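Local coordinates for protein isoaspartyl dipeptidase (Fervidobacterium islandicum, PDB 7CDH) that probably hydrolyses isoaspartyl (beta-aspartyl) dipeptides as a zinc-dependent M38 metallopeptidase of the amidohydrolase family, a role linked to protein repair, at residues 76-80 against 285-289; 90-96 against 121-126. Residues are numbered along the deposited sequence.

How the interactions relate
Both contacts belong to the amidohydrolase barrel, and along the chain interaction 2 is nested inside the loop that interaction 1 closes. Their centres lie about 14 Å apart and their nearest atoms about 5 Å apart, so they do not touch. Two residues bridge them: I64 is packed against by L80 of interaction 1 and V93 of interaction 2, and H63, which binds zinc together with D285, donates a hydrogen bond from ND1 to C96 O. Interaction 1 ties two loops together beside the metal site and supplies D285 to it. Interaction 2 pairs two parallel barrel strands; just past the C-terminal end of 90-95 the C96 side chain comes within about 5 Å of the zinc that D285 binds.

Interaction 1: 76-80 against 285-289. With ZN (zinc ion), chain L.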
ATOM      1  N   ARG A  76      -1.283 -23.065 -23.356  1.00 33.11           N
ATOM      2  CA  ARG A  76      -1.438 -21.649 -23.780  1.00 35.66           C
ATOM      3  C   ARG A  76      -1.496 -21.546 -25.313  1.00 34.25           C
ATOM      4  O   ARG A  76      -0.569 -22.020 -26.000  1.00 40.08           O
ATOM      5  CB  ARG A  76      -0.286 -20.751 -23.324  1.00 35.62           C
ATOM      6  CG  ARG A  76      -0.153 -20.673 -21.819  1.00 40.39           C
ATOM      7  CD  ARG A  76       1.181 -20.036 -21.470  1.00 38.98           C
ATOM      8  NE  ARG A  76       0.933 -18.714 -20.973  1.00 31.61           N
ATOM      9  CZ  ARG A  76       1.479 -17.615 -21.420  1.00 30.81           C
ATOM     10  NH1 ARG A  76       2.369 -17.637 -22.385  1.00 38.77           N
ATOM     11  NH2 ARG A  76       1.156 -16.472 -20.864  1.00 37.89           N
ATOM     12  N   THR A  77      -2.470 -20.825 -25.852  1.00 34.12           N
ATOM     13  CA  THR A  77      -2.629 -20.738 -27.319  1.00 36.44           C
ATOM     14  C   THR A  77      -1.917 -19.501 -27.832  1.00 34.27           C
ATOM     15  O   THR A  77      -1.673 -18.552 -27.093  1.00 31.41           O
ATOM     16  CB  THR A  77      -4.106 -20.736 -27.718  1.00 38.62           C
ATOM     17  OG1 THR A  77      -4.613 -19.524 -27.169  1.00 36.73           O
ATOM     18  CG2 THR A  77      -4.853 -21.963 -27.242  1.00 36.39           C
ATOM     19  N   PRO A  78      -1.579 -19.479 -29.133  1.00 34.73           N
ATOM     20  CA  PRO A  78      -0.915 -18.327 -29.714  1.00 34.32           C
ATOM     21  C   PRO A  78      -1.856 -17.117 -29.815  1.00 35.04           C
ATOM     22  O   PRO A  78      -3.045 -17.271 -29.701  1.00 37.85           O
ATOM     23  CB  PRO A  78      -0.413 -18.803 -31.090  1.00 33.43           C
ATOM     24  CG  PRO A  78      -1.081 -20.129 -31.367  1.00 34.06           C
ATOM     25  CD  PRO A  78      -1.738 -20.592 -30.082  1.00 37.46           C
ATOM     26  N   GLU A  79      -1.275 -15.941 -30.037  1.00 36.29           N
ATOM     27  CA  GLU A  79      -2.013 -14.681 -30.235  1.00 39.20           C
ATOM     28  C   GLU A  79      -2.695 -14.724 -31.616  1.00 39.09           C
ATOM     29  O   GLU A  79      -2.381 -15.587 -32.412  1.00 40.51           O
ATOM     30  CB  GLU A  79      -1.088 -13.496 -29.936  1.00 38.86           C
ATOM     31  CG  GLU A  79      -0.088 -13.119 -31.007  1.00 43.69           C
ATOM     32  CD  GLU A  79       0.596 -11.771 -30.779  1.00 50.29           C
ATOM     33  OE1 GLU A  79       0.202 -11.065 -29.837  1.00 68.21           O
ATOM     34  OE2 GLU A  79       1.512 -11.407 -31.546  1.00 61.62           O
ATOM     35  N   LEU A  80      -3.692 -13.877 -31.828  1.00 37.42           N
ATOM     36  CA  LEU A  80      -4.448 -13.772 -33.094  1.00 33.75           C
ATOM     37  C   LEU A  80      -3.523 -13.229 -34.164  1.00 33.32           C
ATOM     38  O   LEU A  80      -2.787 -12.286 -33.849  1.00 33.86           O
ATOM     39  CB  LEU A  80      -5.583 -12.779 -32.877  1.00 33.44           C
ATOM     40  CG  LEU A  80      -6.474 -12.579 -34.089  1.00 35.22           C
ATOM     41  CD1 LEU A  80      -7.287 -13.834 -34.350  1.00 37.47           C
ATOM     42  CD2 LEU A  80      -7.379 -11.385 -33.892  1.00 38.37           C
ATOM     43  N   ASP A 285     -14.942 -16.896 -30.219  1.00 33.02           N
ATOM     44  CA  ASP A 285     -14.078 -17.245 -29.066  1.00 35.47           C
ATOM     45  C   ASP A 285     -12.681 -17.576 -29.616  1.00 34.72           C
ATOM     46  O   ASP A 285     -12.095 -18.600 -29.228  1.00 33.23           O
ATOM     47  CB  ASP A 285     -14.679 -18.418 -28.296  1.00 38.74           C
ATOM     48  CG  ASP A 285     -14.264 -18.414 -26.845  1.00 40.19           C
ATOM     49  OD1 ASP A 285     -13.643 -17.433 -26.464  1.00 47.42           O
ATOM     50  OD2 ASP A 285     -14.615 -19.359 -26.098  1.00 44.53           O
ATOM     51  N   GLY A 286     -12.219 -16.784 -30.574  1.00 32.10           N
ATOM     52  CA  GLY A 286     -11.001 -17.086 -31.335  1.00 36.29           C
ATOM     53  C   GLY A 286      -9.801 -17.147 -30.415  1.00 35.65           C
ATOM     54  O   GLY A 286      -9.761 -16.307 -29.513  1.00 32.31           O
ATOM     55  N   GLN A 287      -8.875 -18.083 -30.675  1.00 35.00           N
ATOM     56  CA  GLN A 287      -7.669 -18.409 -29.852  1.00 38.66           C
ATOM     57  C   GLN A 287      -8.075 -19.024 -28.500  1.00 42.49           C
ATOM     58  O   GLN A 287      -7.182 -19.347 -27.710  1.00 39.80           O
ATOM     59  CB  GLN A 287      -6.785 -17.178 -29.674  1.00 32.03           C
ATOM     60  CG  GLN A 287      -6.546 -16.465 -30.986  1.00 37.85           C
ATOM     61  CD  GLN A 287      -6.051 -17.414 -32.054  1.00 42.93           C
ATOM     62  OE1 GLN A 287      -6.637 -17.558 -33.125  1.00 48.59           O
ATOM     63  NE2 GLN A 287      -4.959 -18.089 -31.758  1.00 42.37           N
ATOM     64  N   GLY A 288      -9.373 -19.172 -28.233  1.00 46.20           N
ATOM     65  CA  GLY A 288      -9.870 -19.851 -27.029  1.00 48.52           C
ATOM     66  C   GLY A 288      -9.421 -21.301 -27.017  1.00 52.27           C
ATOM     67  O   GLY A 288      -8.913 -21.775 -28.065  1.00 51.50           O
ATOM     68  N   SER A 289      -9.546 -21.958 -25.861  1.00 60.30           N
ATOM     69  CA  SER A 289      -9.356 -23.421 -25.663  1.00 75.31           C
ATOM     70  C   SER A 289     -10.600 -24.201 -26.144  1.00 73.16           C
ATOM     71  O   SER A 289     -11.714 -23.882 -25.652  1.00 55.59           O
ATOM     72  CB  SER A 289      -9.051 -23.693 -24.219  1.00 71.66           C
ATOM     73  OG  SER A 289      -9.589 -22.652 -23.413  1.00 79.91           O
TER
HETATM   74 ZN    ZN L 411     -13.821 -16.738 -24.206  1.00 44.23          ZN
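Neither segment is helix or strand, yet Q287 ties the two together through both its backbone and its side chain. It sits at the third position of a type II turn from D285 to G288, with positive phi (67/-1), a conformation more often seen with glycine. G288 N closes the turn by donating to D285 O at 3.0 Å. Q287 O meets the T77 hydroxyl: OG1 donates to it at 2.6 Å. T77 OG1 in turn is hydrogen-bonded to G67 N. The Q287 side chain, in an m,m rotamer, sends NE2 to P78 O at 2.9 Å. L80 lies alongside, its N 3.9 Å from Q287 CG and its CD1 4.0 Å from Q287 OE1. D285 OD1 binds zinc at 2.4 Å, with H61, H63 and E156 completing the site, so the turn begins at a metal ligand and at its third residue is fastened to 76-80. F385 of a second subunit packs on T77 and P78. D285 follows barrel strand 280-283, as the amidohydrolase family's metal-binding aspartate does, and the contact joins two loops on the metal side of the barrel, one leading from strand 61-62 to helix 82-86, the other from strand 280-283 to helix 309-318.

Interaction 2: 90-96 against 121-126; sequences VTTVVGC and LNTFIY
Strands 90-95 and 122-126 run parallel, their axes 4.4 Å apart at closest and inclined by 18°. T92 pairs with N122, V93 with T123, V94 with F124 and G95 with I125. The ladder alternates: N122 N to T91 O (3.1 Å), V93 N to N122 O (2.9 Å), F124 N to V93 O (3.1 Å), G95 N to F124 O (2.8 Å) and Y126 N to G95 O (3.0 Å). T91 breaks from extended geometry (-107/-13), and its O also accepts N122 ND2 at 2.6 Å. T92, V94, N122 and F124 share one face, N122 and F124 with chi1 m; there T92 CG2 meets the F124 ring edge (CE1, 4.0 Å). Y126 (chi1 m) turns its ring back across the strand ends, CE2 3.6 Å from V94 CG1 and CD2 3.5 Å from C96 CB. V93, T123 and I125 point to the other face, the last two against helix 106-118, where T123 OG1 hydrogen-bonds A113 O. Parallel neighbours joined through helix 106-118 make a beta-alpha-beta unit, the repeat of the amidohydrolase TIM barrel.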
ATOM      1  N   VAL A  90     -13.657 -10.583 -40.754  1.00 38.55           N
ATOM      2  CA  VAL A  90     -13.796  -9.867 -39.453  1.00 35.00           C
ATOM      3  C   VAL A  90     -12.986  -8.571 -39.487  1.00 33.18           C
ATOM      4  O   VAL A  90     -11.764  -8.649 -39.575  1.00 40.13           O
ATOM      5  CB  VAL A  90     -13.345 -10.785 -38.315  1.00 35.76           C
ATOM      6  CG1 VAL A  90     -13.372 -10.052 -36.987  1.00 35.68           C
ATOM      7  CG2 VAL A  90     -14.211 -12.044 -38.282  1.00 35.48           C
ATOM      8  N   THR A  91     -13.651  -7.423 -39.437  1.00 30.69           N
ATOM      9  CA  THR A  91     -13.018  -6.083 -39.497  1.00 30.56           C
ATOM     10  C   THR A  91     -13.053  -5.430 -38.105  1.00 27.82           C
ATOM     11  O   THR A  91     -12.457  -4.374 -37.913  1.00 29.07           O
ATOM     12  CB  THR A  91     -13.713  -5.188 -40.545  1.00 31.57           C
ATOM     13  OG1 THR A  91     -15.129  -5.176 -40.353  1.00 30.84           O
ATOM     14  CG2 THR A  91     -13.425  -5.630 -41.957  1.00 32.03           C
ATOM     15  N   THR A  92     -13.818  -5.974 -37.181  1.00 24.80           N
ATOM     16  CA  THR A  92     -13.896  -5.432 -35.824  1.00 27.32           C
ATOM     17  C   THR A  92     -13.839  -6.603 -34.868  1.00 30.19           C
ATOM     18  O   THR A  92     -14.520  -7.622 -35.112  1.00 31.82           O
ATOM     19  CB  THR A  92     -15.128  -4.570 -35.588  1.00 31.68           C
ATOM     20  OG1 THR A  92     -15.043  -3.432 -36.448  1.00 34.10           O
ATOM     21  CG2 THR A  92     -15.231  -4.124 -34.144  1.00 35.87           C
ATOM     22  N   VAL A  93     -13.019  -6.442 -33.833  1.00 31.59           N
ATOM     23  CA  VAL A  93     -12.768  -7.475 -32.800  1.00 29.55           C
ATOM     24  C   VAL A  93     -12.890  -6.804 -31.438  1.00 25.72           C
ATOM     25  O   VAL A  93     -12.528  -5.656 -31.301  1.00 25.67           O
ATOM     26  CB  VAL A  93     -11.395  -8.090 -33.102  1.00 34.56           C
ATOM     27  CG1 VAL A  93     -10.589  -8.425 -31.878  1.00 40.15           C
ATOM     28  CG2 VAL A  93     -11.558  -9.311 -33.987  1.00 34.79           C
ATOM     29  N   VAL A  94     -13.469  -7.501 -30.488  1.00 27.92           N
ATOM     30  CA  VAL A  94     -13.504  -7.111 -29.062  1.00 27.06           C
ATOM     31  C   VAL A  94     -12.729  -8.182 -28.324  1.00 27.31           C
ATOM     32  O   VAL A  94     -13.185  -9.369 -28.354  1.00 24.71           O
ATOM     33  CB  VAL A  94     -14.924  -6.961 -28.512  1.00 29.13           C
ATOM     34  CG1 VAL A  94     -14.863  -6.323 -27.139  1.00 32.71           C
ATOM     35  CG2 VAL A  94     -15.800  -6.113 -29.414  1.00 30.83           C
ATOM     36  N   GLY A  95     -11.585  -7.770 -27.757  1.00 28.54           N
ATOM     37  CA  GLY A  95     -10.595  -8.654 -27.107  1.00 26.77           C
ATOM     38  C   GLY A  95     -10.827  -8.712 -25.616  1.00 26.70           C
ATOM     39  O   GLY A  95     -11.090  -7.659 -25.006  1.00 28.14           O
ATOM     40  N   CYS A  96     -10.734  -9.894 -25.029  1.00 26.76           N
ATOM     41  CA  CYS A  96     -10.774 -10.067 -23.568  1.00 27.82           C
ATOM     42  C   CYS A  96      -9.731 -11.091 -23.119  1.00 27.95           C
ATOM     43  O   CYS A  96      -9.146 -11.788 -23.991  1.00 25.73           O
ATOM     44  CB  CYS A  96     -12.164 -10.513 -23.158  1.00 29.07           C
ATOM     45  SG  CYS A  96     -12.672 -12.053 -23.961  1.00 42.36           S
ATOM     46  N   LEU A 121      -7.228  -3.098 -38.596  1.00 37.33           N
ATOM     47  CA  LEU A 121      -8.402  -3.655 -37.874  1.00 32.44           C
ATOM     48  C   LEU A 121      -9.005  -2.574 -36.958  1.00 30.58           C
ATOM     49  O   LEU A 121      -8.413  -1.505 -36.817  1.00 28.47           O
ATOM     50  CB  LEU A 121      -7.908  -4.870 -37.103  1.00 32.38           C
ATOM     51  CG  LEU A 121      -8.877  -6.025 -36.985  1.00 39.37           C
ATOM     52  CD1 LEU A 121      -9.254  -6.544 -38.360  1.00 43.64           C
ATOM     53  CD2 LEU A 121      -8.274  -7.125 -36.118  1.00 36.32           C
ATOM     54  N   ASN A 122     -10.213  -2.799 -36.450  1.00 31.46           N
ATOM     55  CA  ASN A 122     -10.902  -1.954 -35.436  1.00 30.21           C
ATOM     56  C   ASN A 122     -11.002  -2.831 -34.203  1.00 30.23           C
ATOM     57  O   ASN A 122     -11.435  -4.030 -34.380  1.00 28.26           O
ATOM     58  CB  ASN A 122     -12.331  -1.562 -35.834  1.00 32.89           C
ATOM     59  CG  ASN A 122     -12.406  -0.952 -37.217  1.00 32.43           C
ATOM     60  OD1 ASN A 122     -12.264   0.266 -37.376  1.00 36.76           O
ATOM     61  ND2 ASN A 122     -12.628  -1.793 -38.209  1.00 26.86           N
ATOM     62  N   THR A 123     -10.573  -2.324 -33.046  1.00 27.90           N
ATOM     63  CA  THR A 123     -10.401  -3.156 -31.827  1.00 28.13           C
ATOM     64  C   THR A 123     -10.945  -2.425 -30.610  1.00 27.51           C
ATOM     65  O   THR A 123     -10.742  -1.202 -30.505  1.00 25.83           O
ATOM     66  CB  THR A 123      -8.926  -3.462 -31.566  1.00 26.75           C
ATOM     67  OG1 THR A 123      -8.254  -2.210 -31.356  1.00 25.92           O
ATOM     68  CG2 THR A 123      -8.313  -4.165 -32.738  1.00 27.83           C
ATOM     69  N   PHE A 124     -11.523  -3.194 -29.697  1.00 25.66           N
ATOM     70  CA  PHE A 124     -11.946  -2.734 -28.362  1.00 25.74           C
ATOM     71  C   PHE A 124     -11.594  -3.862 -27.416  1.00 25.88           C
ATOM     72  O   PHE A 124     -11.394  -5.003 -27.860  1.00 25.33           O
ATOM     73  CB  PHE A 124     -13.433  -2.377 -28.321  1.00 27.49           C
ATOM     74  CG  PHE A 124     -13.827  -1.423 -29.418  1.00 28.60           C
ATOM     75  CD1 PHE A 124     -14.151  -1.894 -30.672  1.00 27.36           C
ATOM     76  CD2 PHE A 124     -13.762  -0.052 -29.222  1.00 30.15           C
ATOM     77  CE1 PHE A 124     -14.392  -1.015 -31.716  1.00 29.72           C
ATOM     78  CE2 PHE A 124     -14.097   0.827 -30.240  1.00 27.96           C
ATOM     79  CZ  PHE A 124     -14.386   0.345 -31.492  1.00 28.96           C
ATOM     80  N   ILE A 125     -11.507  -3.549 -26.134  1.00 25.56           N
ATOM     81  CA  ILE A 125     -11.137  -4.591 -25.154  1.00 26.86           C
ATOM     82  C   ILE A 125     -12.106  -4.477 -23.991  1.00 26.05           C
ATOM     83  O   ILE A 125     -12.685  -3.423 -23.801  1.00 26.48           O
ATOM     84  CB  ILE A 125      -9.655  -4.443 -24.755  1.00 27.39           C
ATOM     85  CG1 ILE A 125      -9.378  -3.156 -23.984  1.00 26.32           C
ATOM     86  CG2 ILE A 125      -8.767  -4.520 -25.991  1.00 28.63           C
ATOM     87  CD1 ILE A 125      -8.029  -3.130 -23.348  1.00 27.64           C
ATOM     88  N   TYR A 126     -12.231  -5.556 -23.255  1.00 27.55           N
ATOM     89  CA  TYR A 126     -12.705  -5.573 -21.864  1.00 29.17           C
ATOM     90  C   TYR A 126     -11.515  -5.418 -20.919  1.00 26.14           C
ATOM     91  O   TYR A 126     -10.399  -5.808 -21.252  1.00 28.08           O
ATOM     92  CB  TYR A 126     -13.376  -6.913 -21.590  1.00 33.20           C
ATOM     93  CG  TYR A 126     -14.603  -7.211 -22.410  1.00 36.48           C
ATOM     94  CD1 TYR A 126     -15.841  -6.801 -21.985  1.00 43.88           C
ATOM     95  CD2 TYR A 126     -14.543  -7.969 -23.558  1.00 37.70           C
ATOM     96  CE1 TYR A 126     -16.990  -7.126 -22.684  1.00 46.60           C
ATOM     97  CE2 TYR A 126     -15.675  -8.307 -24.271  1.00 39.17           C
ATOM     98  CZ  TYR A 126     -16.905  -7.886 -23.825  1.00 40.52           C
ATOM     99  OH  TYR A 126     -18.049  -8.197 -24.475  1.00 40.58           O
TER